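Local coordinates for protein concanavalin B (Canavalia ensiformis, PDB 6CAF) that may bind carbohydrate, as a chitinase-like seed protein of glycosyl hydrolase family 18, at residues L247-P252 / Q272-L277; S92-C97 / G144-D149; L61-C66 / E72-G77. All coordinates share one frame; numbering follows the deposited sequence. Where two conformers were deposited one is given.

Contact 1. Residues L247-P252 / Q272-L277; sequences LFLELP and QVLPYL
L249 meets L274 and L277 through a single methyl, CD1, which carries all the close contact between strand 247-252 and the 272-277 segment. The apolar contact is small and buried (112 Å²). L249 CD1 lies 3.8 Å from L277 CD1 and 4.0 Å from L274 CD2, so one branch tip of the strand leucine sits against a methyl from each of the other two. The chains of both partners run at a slant to that of L249. With CG beside the backbone N and opposite the carbonyl carbon (chi1 -60°), L249 projects from the outer face of the strand toward the other segment, whereas L274 sets off obliquely and only its branched end closes in. W233 of helix 227-239 touches both L249 and L277, and Y284 of strand 284-290 touches both L249 and L274, extending the apolar cluster.

No backbone hydrogen bond joins the two segments: the CA atoms of L249 and L274 are 9.6 Å apart, a separation bridged by side chains. The strand pairs instead with strands 208-212 and 284-290, while 272-277 leaves its helix through a short 3-10 turn with local bonds: Y276 N donates to V273 O at 2.9 Å, and L277 N to L274 O at 3.3 Å. The turn holds L274 and L277 near each other, and the ends of both reach L249 CD1.

Polar contacts belong to the strand's other face. There E250 points the opposite way from L249, and its two carboxylate oxygens are hydrogen-bonded to Y35 and Y214. This alternation, leucine outward and glutamate inward, is that of a TIM-barrel strand, and 272-277 lies on the beta-alpha-beta crossover from strand 247-252 to its parallel neighbour 284-290.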
loop_
_atom_site.group_PDB
_atom_site.type_symbol
_atom_site.label_atom_id
_atom_site.label_comp_id
_atom_site.label_asym_id
_atom_site.label_seq_id
_atom_site.Cartn_x
_atom_site.Cartn_y
_atom_site.Cartn_z
ATOM N N LEU A 247 8.684 7.640 -3.424
ATOM C CA LEU A 247 8.827 7.196 -2.046
ATOM C C LEU A 247 7.766 7.821 -1.162
ATOM O O LEU A 247 7.551 9.035 -1.175
ATOM C CB LEU A 247 10.187 7.523 -1.484
ATOM C CG LEU A 247 11.386 6.926 -2.142
ATOM C CD1 LEU A 247 12.639 7.335 -1.376
ATOM C CD2 LEU A 247 11.247 5.439 -2.204
ATOM N N PHE A 248 7.118 6.958 -0.392
ATOM C CA PHE A 248 6.126 7.380 0.557
ATOM C C PHE A 248 6.517 6.907 1.944
ATOM O O PHE A 248 7.144 5.844 2.075
ATOM C CB PHE A 248 4.773 6.744 0.272
ATOM C CG PHE A 248 4.120 7.138 -1.010
ATOM C CD1 PHE A 248 4.566 6.636 -2.217
ATOM C CD2 PHE A 248 2.981 7.953 -1.003
ATOM C CE1 PHE A 248 3.909 6.935 -3.391
ATOM C CE2 PHE A 248 2.337 8.278 -2.187
ATOM C CZ PHE A 248 2.798 7.735 -3.377
ATOM N N LEU A 249 6.103 7.657 2.967
ATOM C CA LEU A 249 6.190 7.163 4.340
ATOM C C LEU A 249 4.887 6.487 4.706
ATOM O O LEU A 249 3.827 7.137 4.716
ATOM C CB LEU A 249 6.415 8.280 5.354
ATOM C CG LEU A 249 7.678 9.097 5.182
ATOM C CD1 LEU A 249 7.410 10.299 4.279
ATOM C CD2 LEU A 249 8.143 9.607 6.538
ATOM N N GLU A 250 4.935 5.195 5.039
ATOM C CA GLU A 250 3.776 4.520 5.605
ATOM C C GLU A 250 3.873 4.615 7.118
ATOM O O GLU A 250 4.898 4.255 7.707
ATOM C CB GLU A 250 3.649 3.070 5.161
ATOM C CG GLU A 250 2.429 2.424 5.753
ATOM C CD GLU A 250 2.197 1.025 5.266
ATOM O OE1 GLU A 250 2.274 0.840 4.036
ATOM O OE2 GLU A 250 1.828 0.147 6.079
ATOM N N LEU A 251 2.800 5.120 7.708
ATOM C CA LEU A 251 2.776 5.477 9.116
ATOM C C LEU A 251 1.483 4.975 9.739
ATOM O O LEU A 251 0.453 4.829 9.062
ATOM C CB LEU A 251 2.798 7.002 9.232
ATOM C CG LEU A 251 4.077 7.685 8.724
ATOM C CD1 LEU A 251 3.889 9.193 8.674
ATOM C CD2 LEU A 251 5.247 7.256 9.568
ATOM N N PRO A 252 1.513 4.754 11.053
ATOM C CA PRO A 252 0.280 4.401 11.741
ATOM C C PRO A 252 -0.560 5.641 11.984
ATOM O O PRO A 252 -0.027 6.696 12.315
ATOM C CB PRO A 252 0.773 3.820 13.065
ATOM C CG PRO A 252 2.089 4.445 13.292
ATOM C CD PRO A 252 2.667 4.807 11.965
ATOM N N GLN A 272 8.416 18.823 11.906
ATOM C CA GLN A 272 9.663 18.234 12.408
ATOM C C GLN A 272 10.270 17.205 11.481
ATOM O O GLN A 272 11.452 16.941 11.592
ATOM C CB GLN A 272 9.460 17.514 13.760
ATOM C CG GLN A 272 8.999 18.363 14.929
ATOM C CD GLN A 272 8.787 17.545 16.202
ATOM O OE1 GLN A 272 9.406 16.481 16.417
ATOM N NE2 GLN A 272 7.894 18.029 17.048
ATOM N N VAL A 273 9.446 16.544 10.654
ATOM C CA VAL A 273 9.924 15.413 9.874
ATOM C C VAL A 273 10.018 15.725 8.390
ATOM O O VAL A 273 11.121 15.747 7.827
ATOM C CB VAL A 273 9.054 14.162 10.121
ATOM C CG1 VAL A 273 9.518 12.996 9.251
ATOM C CG2 VAL A 273 9.087 13.794 11.597
ATOM N N LEU A 274 8.892 16.015 7.748
ATOM C CA LEU A 274 8.905 16.188 6.318
ATOM C C LEU A 274 9.920 17.208 5.785
ATOM O O LEU A 274 10.564 16.941 4.759
ATOM C CB LEU A 274 7.503 16.491 5.789
ATOM C CG LEU A 274 6.437 15.408 5.967
ATOM C CD1 LEU A 274 5.117 15.875 5.389
ATOM C CD2 LEU A 274 6.846 14.078 5.351
ATOM N N PRO A 275 10.055 18.374 6.446
ATOM C CA PRO A 275 10.978 19.352 5.870
ATOM C C PRO A 275 12.416 18.884 5.782
ATOM O O PRO A 275 13.218 19.457 5.034
ATOM C CB PRO A 275 10.867 20.558 6.818
ATOM C CG PRO A 275 9.505 20.395 7.435
ATOM C CD PRO A 275 9.362 18.918 7.612
ATOM N N TYR A 276 12.723 17.851 6.546
ATOM C CA TYR A 276 14.073 17.415 6.742
ATOM C C TYR A 276 14.402 16.092 6.078
ATOM O O TYR A 276 15.439 15.512 6.336
ATOM C CB TYR A 276 14.369 17.372 8.237
ATOM C CG TYR A 276 14.251 18.714 8.864
ATOM C CD1 TYR A 276 15.089 19.713 8.494
ATOM C CD2 TYR A 276 13.243 19.007 9.776
ATOM C CE1 TYR A 276 14.994 20.969 9.066
ATOM C CE2 TYR A 276 13.114 20.262 10.324
ATOM C CZ TYR A 276 13.999 21.249 9.951
ATOM O OH TYR A 276 13.908 22.506 10.484
ATOM N N LEU A 277 13.516 15.606 5.231
ATOM C CA LEU A 277 13.804 14.365 4.516
ATOM C C LEU A 277 14.765 14.632 3.372
ATOM O O LEU A 277 14.488 15.483 2.532
ATOM C CB LEU A 277 12.516 13.790 3.943
ATOM C CG LEU A 277 11.483 13.346 4.967
ATOM C CD1 LEU A 277 10.245 12.870 4.252
ATOM C CD2 LEU A 277 12.027 12.313 5.937
#

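Contact 2. Residues S92-C97 / G144-D149; sequences SQIKEC and GKVALD
Helix 91-99 lies along the irregular chain of 144-149, with K95 and V146 nearest at 7.6 Å between CA atoms. The polar link is a hydrogen bond from the side chain of the helix to the backbone of the loop: K95 NZ donates to K145 O at 3.0 Å, approaching almost head-on to the carbonyl (C=O...N angle 165°). K95 starts off at a slant to the loop, and its chain, stretched out beyond CG, carries the ammonium group across to that oxygen. The same ammonium forms a salt bridge with E91, whose other carboxylate oxygen accepts from K145 N, so E91 takes the N-H of K145 while K95 takes its carbonyl oxygen.

Beneath this polar edge I94 points into the loop and serves two partners with separate branches. CG2, placed opposite the backbone N by chi1 -71°, touches L148 CD2 at 3.7 Å, the two side chains crossing at about a right angle. CD1, at the end of the longer branch, lies more loosely against V146 CG1 at 4.2 Å. L44 and L143 add to the apolar surroundings of I94.

A methionine in place of K95 would probably leave K145 O without its side-chain donor and one oxygen of E91 without its positive mate. Chemically, the seam is apolar within and charged along its rim: the branched side chains of I94, V146 and L148 pack the helix on the loop that leads into strand 150-154, while K95 and E91 tie down the backbone of K145.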
loop_
_atom_site.group_PDB
_atom_site.type_symbol
_atom_site.label_atom_id
_atom_site.label_comp_id
_atom_site.label_asym_id
_atom_site.label_seq_id
_atom_site.Cartn_x
_atom_site.Cartn_y
_atom_site.Cartn_z
ATOM N N SER A 92 -19.416 -1.685 -7.653
ATOM C CA SER A 92 -19.936 -0.351 -7.940
ATOM C C SER A 92 -19.183 0.725 -7.125
ATOM O O SER A 92 -18.940 1.822 -7.625
ATOM C CB SER A 92 -21.443 -0.282 -7.653
ATOM O OG SER A 92 -21.686 -0.508 -6.284
ATOM N N GLN A 93 -18.806 0.413 -5.890
ATOM C CA GLN A 93 -18.090 1.351 -5.046
ATOM C C GLN A 93 -16.686 1.601 -5.574
ATOM O O GLN A 93 -16.195 2.741 -5.575
ATOM C CB GLN A 93 -18.037 0.890 -3.585
ATOM C CG GLN A 93 -19.391 0.917 -2.909
ATOM C CD GLN A 93 -19.375 0.365 -1.511
ATOM O OE1 GLN A 93 -18.660 0.870 -0.631
ATOM N NE2 GLN A 93 -20.207 -0.650 -1.273
ATOM N N ILE A 94 -16.036 0.542 -6.045
ATOM C CA ILE A 94 -14.729 0.694 -6.640
ATOM C C ILE A 94 -14.800 1.629 -7.848
ATOM O O ILE A 94 -13.999 2.551 -8.015
ATOM C CB ILE A 94 -14.183 -0.681 -7.049
ATOM C CG1 ILE A 94 -13.829 -1.465 -5.790
ATOM C CG2 ILE A 94 -12.984 -0.551 -7.975
ATOM C CD1 ILE A 94 -13.618 -2.944 -6.020
ATOM N N LYS A 95 -15.773 1.383 -8.718
ATOM C CA LYS A 95 -15.890 2.173 -9.924
ATOM C C LYS A 95 -16.219 3.630 -9.612
ATOM O O LYS A 95 -15.668 4.523 -10.257
ATOM C CB LYS A 95 -16.900 1.548 -10.876
ATOM C CG LYS A 95 -16.312 0.274 -11.483
ATOM C CD LYS A 95 -17.257 -0.501 -12.367
ATOM C CE LYS A 95 -16.494 -1.586 -13.105
ATOM N NZ LYS A 95 -17.411 -2.404 -13.917
ATOM N N GLU A 96 -17.030 3.892 -8.578
ATOM C CA GLU A 96 -17.283 5.298 -8.198
ATOM C C GLU A 96 -16.043 5.947 -7.612
ATOM O O GLU A 96 -15.757 7.117 -7.904
ATOM C CB GLU A 96 -18.504 5.540 -7.274
ATOM C CG GLU A 96 -18.698 4.667 -6.032
ATOM C CD GLU A 96 -20.105 4.824 -5.427
ATOM O OE1 GLU A 96 -20.958 5.423 -6.118
ATOM O OE2 GLU A 96 -20.386 4.364 -4.277
ATOM N N CYS A 97 -15.289 5.193 -6.818
ATOM C CA CYS A 97 -13.997 5.700 -6.343
ATOM C C CYS A 97 -13.150 6.144 -7.514
ATOM O O CYS A 97 -12.543 7.228 -7.500
ATOM C CB CYS A 97 -13.249 4.605 -5.568
ATOM S SG CYS A 97 -13.918 4.172 -3.944
ATOM N N GLY A 144 -15.929 -8.503 -8.341
ATOM C CA GLY A 144 -16.745 -8.236 -9.497
ATOM C C GLY A 144 -15.918 -8.130 -10.746
ATOM O O GLY A 144 -14.821 -8.694 -10.855
ATOM N N LYS A 145 -16.441 -7.394 -11.708
ATOM C CA LYS A 145 -15.752 -7.157 -12.956
ATOM C C LYS A 145 -15.136 -5.761 -12.858
ATOM O O LYS A 145 -15.843 -4.751 -12.944
ATOM C CB LYS A 145 -16.683 -7.268 -14.156
ATOM C CG LYS A 145 -15.954 -7.268 -15.473
ATOM C CD LYS A 145 -16.891 -7.627 -16.623
ATOM C CE LYS A 145 -17.038 -9.129 -16.767
ATOM N NZ LYS A 145 -17.819 -9.463 -17.989
ATOM N N VAL A 146 -13.836 -5.722 -12.594
ATOM C CA VAL A 146 -13.134 -4.486 -12.310
ATOM C C VAL A 146 -11.796 -4.429 -13.026
ATOM O O VAL A 146 -11.261 -5.472 -13.443
ATOM C CB VAL A 146 -12.890 -4.283 -10.786
ATOM C CG1 VAL A 146 -14.203 -4.132 -10.020
ATOM C CG2 VAL A 146 -12.044 -5.400 -10.180
ATOM N N ALA A 147 -11.277 -3.207 -13.147
ATOM C CA ALA A 147 -9.909 -2.989 -13.548
ATOM C C ALA A 147 -9.275 -2.076 -12.541
ATOM O O ALA A 147 -9.364 -0.855 -12.623
ATOM C CB ALA A 147 -9.804 -2.396 -14.942
ATOM N N LEU A 148 -8.693 -2.671 -11.527
ATOM C CA LEU A 148 -8.068 -1.917 -10.450
ATOM C C LEU A 148 -6.851 -1.152 -10.953
ATOM O O LEU A 148 -6.268 -1.474 -11.987
ATOM C CB LEU A 148 -7.679 -2.830 -9.296
ATOM C CG LEU A 148 -8.841 -3.558 -8.613
ATOM C CD1 LEU A 148 -8.319 -4.358 -7.418
ATOM C CD2 LEU A 148 -9.939 -2.629 -8.176
ATOM N N ASP A 149 -6.460 -0.129 -10.201
ATOM C CA ASP A 149 -5.369 0.723 -10.596
ATOM C C ASP A 149 -4.006 0.196 -10.284
ATOM O O ASP A 149 -3.015 0.737 -10.777
ATOM C CB ASP A 149 -5.565 2.079 -9.971
ATOM C CG ASP A 149 -6.834 2.710 -10.428
ATOM O OD1 ASP A 149 -6.887 3.149 -11.590
ATOM O OD2 ASP A 149 -7.831 2.688 -9.682
#

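Contact 3. Residues L61-C66 / E72-G77; sequences LDKFGC and ELELEG
E72 O is gripped by two waters that lead across to K63: water 3 and water 4 each donate to E72 O at 2.7 Å. Water 3 accepts from K63 N and so bridges the two backbones; water 2 makes a second such bridge, taking a hydrogen bond from E72 N and giving one to K63 O at 2.8 Å. Water 1 accepts from E74 N and donates to D62 OD1. No direct hydrogen bond links the segments.

K63 has two conformers, and the bonds of its ammonium hold for one of them. There the chain, bent near its end (chi3 -109°, chi4 84°), brings NZ to water 4 at 2.6 Å and into a salt bridge with D62 OD1, NZ to OD1 3.0 Å, on the syn side and 16° out of the carboxylate plane. NZ then lies 3.9 Å from E74 CB, while the carboxylate of E74 turns off to S82.

On the buried side the leucines meet obliquely, L61 CD1 to L73 CD1 4.0 Å, and L73 CD1 also reaches L61 N at 3.8 Å. Y129 of helix 120-135 packs on L61. The arrangement is a beta-alpha loop of a TIM barrel: the chain leaves the C-terminal end of strand 55-64, turns, and runs back beside it, joined by bridging waters at the polar edge and by leucine packing within.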
loop_
_atom_site.group_PDB
_atom_site.type_symbol
_atom_site.label_atom_id
_atom_site.label_comp_id
_atom_site.label_asym_id
_atom_site.label_seq_id
_atom_site.Cartn_x
_atom_site.Cartn_y
_atom_site.Cartn_z
ATOM N N LEU A 61 -5.542 -9.636 -0.041
ATOM C CA LEU A 61 -5.505 -10.994 -0.609
ATOM C C LEU A 61 -4.355 -11.696 0.110
ATOM O O LEU A 61 -3.189 -11.408 -0.142
ATOM C CB LEU A 61 -5.286 -10.949 -2.106
ATOM C CG LEU A 61 -5.511 -12.283 -2.800
ATOM C CD1 LEU A 61 -6.991 -12.539 -3.013
ATOM C CD2 LEU A 61 -4.757 -12.340 -4.105
ATOM N N ASP A 62 -4.693 -12.539 1.093
ATOM C CA ASP A 62 -3.713 -13.065 2.017
ATOM C C ASP A 62 -3.621 -14.570 2.100
ATOM O O ASP A 62 -2.914 -15.067 2.975
ATOM C CB ASP A 62 -3.918 -12.500 3.407
ATOM C CG ASP A 62 -5.188 -12.944 4.029
ATOM O OD1 ASP A 62 -6.024 -13.629 3.409
ATOM O OD2 ASP A 62 -5.385 -12.593 5.204
ATOM N N LYS A 63 -4.245 -15.284 1.167
ATOM C CA LYS A 63 -4.199 -16.741 1.145
ATOM C C LYS A 63 -3.967 -17.186 -0.291
ATOM O O LYS A 63 -4.889 -17.250 -1.099
ATOM C CB LYS A 63 -5.462 -17.357 1.732
ATOM C CG LYS A 63 -5.441 -17.425 3.248
ATOM C CD LYS A 63 -6.798 -17.817 3.812
ATOM C CE LYS A 63 -7.448 -16.628 4.497
ATOM N NZ LYS A 63 -8.189 -15.728 3.567
ATOM N N PHE A 64 -2.705 -17.450 -0.605
ATOM C CA PHE A 64 -2.331 -17.903 -1.926
ATOM C C PHE A 64 -1.011 -18.638 -1.821
ATOM O O PHE A 64 -0.285 -18.458 -0.844
ATOM C CB PHE A 64 -2.335 -16.769 -2.963
ATOM C CG PHE A 64 -1.418 -15.626 -2.661
ATOM C CD1 PHE A 64 -0.086 -15.670 -3.001
ATOM C CD2 PHE A 64 -1.913 -14.459 -2.104
ATOM C CE1 PHE A 64 0.755 -14.618 -2.768
ATOM C CE2 PHE A 64 -1.071 -13.390 -1.866
ATOM C CZ PHE A 64 0.254 -13.471 -2.203
ATOM N N GLY A 65 -0.684 -19.436 -2.836
ATOM C CA GLY A 65 0.482 -20.294 -2.808
ATOM C C GLY A 65 0.259 -21.445 -3.731
ATOM O O GLY A 65 -0.722 -21.495 -4.452
ATOM N N CYS A 66 1.201 -22.381 -3.723
ATOM C CA CYS A 66 1.355 -23.335 -4.806
ATOM C C CYS A 66 0.092 -24.038 -5.248
ATOM O O CYS A 66 -0.173 -24.244 -6.455
ATOM C CB CYS A 66 2.402 -24.435 -4.445
ATOM S SG CYS A 66 4.058 -23.824 -4.064
ATOM N N GLU A 72 -9.063 -16.750 -3.160
ATOM C CA GLU A 72 -10.299 -16.122 -2.756
ATOM C C GLU A 72 -10.055 -14.966 -1.814
ATOM O O GLU A 72 -9.178 -15.020 -0.946
ATOM C CB GLU A 72 -11.211 -17.138 -2.104
ATOM C CG GLU A 72 -12.562 -16.553 -1.735
ATOM C CD GLU A 72 -13.421 -16.143 -2.951
ATOM O OE1 GLU A 72 -13.244 -15.054 -3.601
ATOM O OE2 GLU A 72 -14.332 -16.935 -3.245
ATOM N N LEU A 73 -10.823 -13.900 -2.002
ATOM C CA LEU A 73 -10.682 -12.731 -1.178
ATOM C C LEU A 73 -11.606 -12.812 0.032
ATOM O O LEU A 73 -12.802 -13.076 -0.089
ATOM C CB LEU A 73 -10.978 -11.484 -2.019
ATOM C CG LEU A 73 -10.724 -10.150 -1.306
ATOM C CD1 LEU A 73 -9.245 -9.957 -1.031
ATOM C CD2 LEU A 73 -11.256 -9.039 -2.156
ATOM N N GLU A 74 -11.036 -12.566 1.199
ATOM C CA GLU A 74 -11.796 -12.477 2.433
ATOM C C GLU A 74 -11.354 -11.209 3.149
ATOM O O GLU A 74 -10.197 -11.066 3.518
ATOM C CB GLU A 74 -11.489 -13.675 3.333
ATOM C CG GLU A 74 -12.057 -14.994 2.854
ATOM C CD GLU A 74 -13.405 -15.339 3.464
ATOM O OE1 GLU A 74 -14.041 -14.495 4.114
ATOM O OE2 GLU A 74 -13.818 -16.480 3.270
ATOM N N LEU A 75 -12.291 -10.296 3.307
ATOM C CA LEU A 75 -12.053 -9.040 4.012
ATOM C C LEU A 75 -12.778 -9.158 5.350
ATOM O O LEU A 75 -14.003 -9.365 5.378
ATOM C CB LEU A 75 -12.585 -7.865 3.195
ATOM C CG LEU A 75 -11.927 -7.670 1.818
ATOM C CD1 LEU A 75 -12.481 -6.415 1.165
ATOM C CD2 LEU A 75 -10.413 -7.612 1.928
ATOM N N GLU A 76 -12.012 -9.058 6.445
ATOM C CA GLU A 76 -12.478 -9.412 7.783
ATOM C C GLU A 76 -13.725 -8.638 8.179
ATOM O O GLU A 76 -13.708 -7.409 8.261
ATOM C CB GLU A 76 -11.364 -9.176 8.795
ATOM C CG GLU A 76 -11.670 -9.671 10.191
ATOM C CD GLU A 76 -10.630 -9.179 11.187
ATOM O OE1 GLU A 76 -9.429 -9.628 11.066
ATOM O OE2 GLU A 76 -11.030 -8.308 12.057
ATOM N N GLY A 77 -14.812 -9.367 8.394
ATOM C CA GLY A 77 -16.062 -8.754 8.797
ATOM C C GLY A 77 -16.731 -7.918 7.725
ATOM O O GLY A 77 -17.673 -7.158 8.027
HETATM O O HOH W 1 -8.104 -12.597 1.399
HETATM O O HOH W 2 -7.505 -18.180 -1.190
HETATM O O HOH W 3 -6.530 -14.662 -0.504
HETATM O O HOH W 4 -8.990 -16.625 1.234
#

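In the fold
All three contacts belong to one TIM barrel. Contact 1 lies across the chain's centre from the other two, its centre about 30 Å from that of each, with nearest atoms about 12 Å (contact 2) and 14 Å (contact 3) apart. Contacts 2 and 3 are closer neighbours, centres about 18 Å and nearest atoms about 8 Å apart; L143 touches both I94 and L73 and so bridges them. Contacts 1 and 3 share the barrel sheet through strands 247-252 and 55-64. Contact 2 leads directly into strand 150-154; by sequence, D149 probably begins the family 18 signature, whose far end reaches the substrate cleft in active relatives.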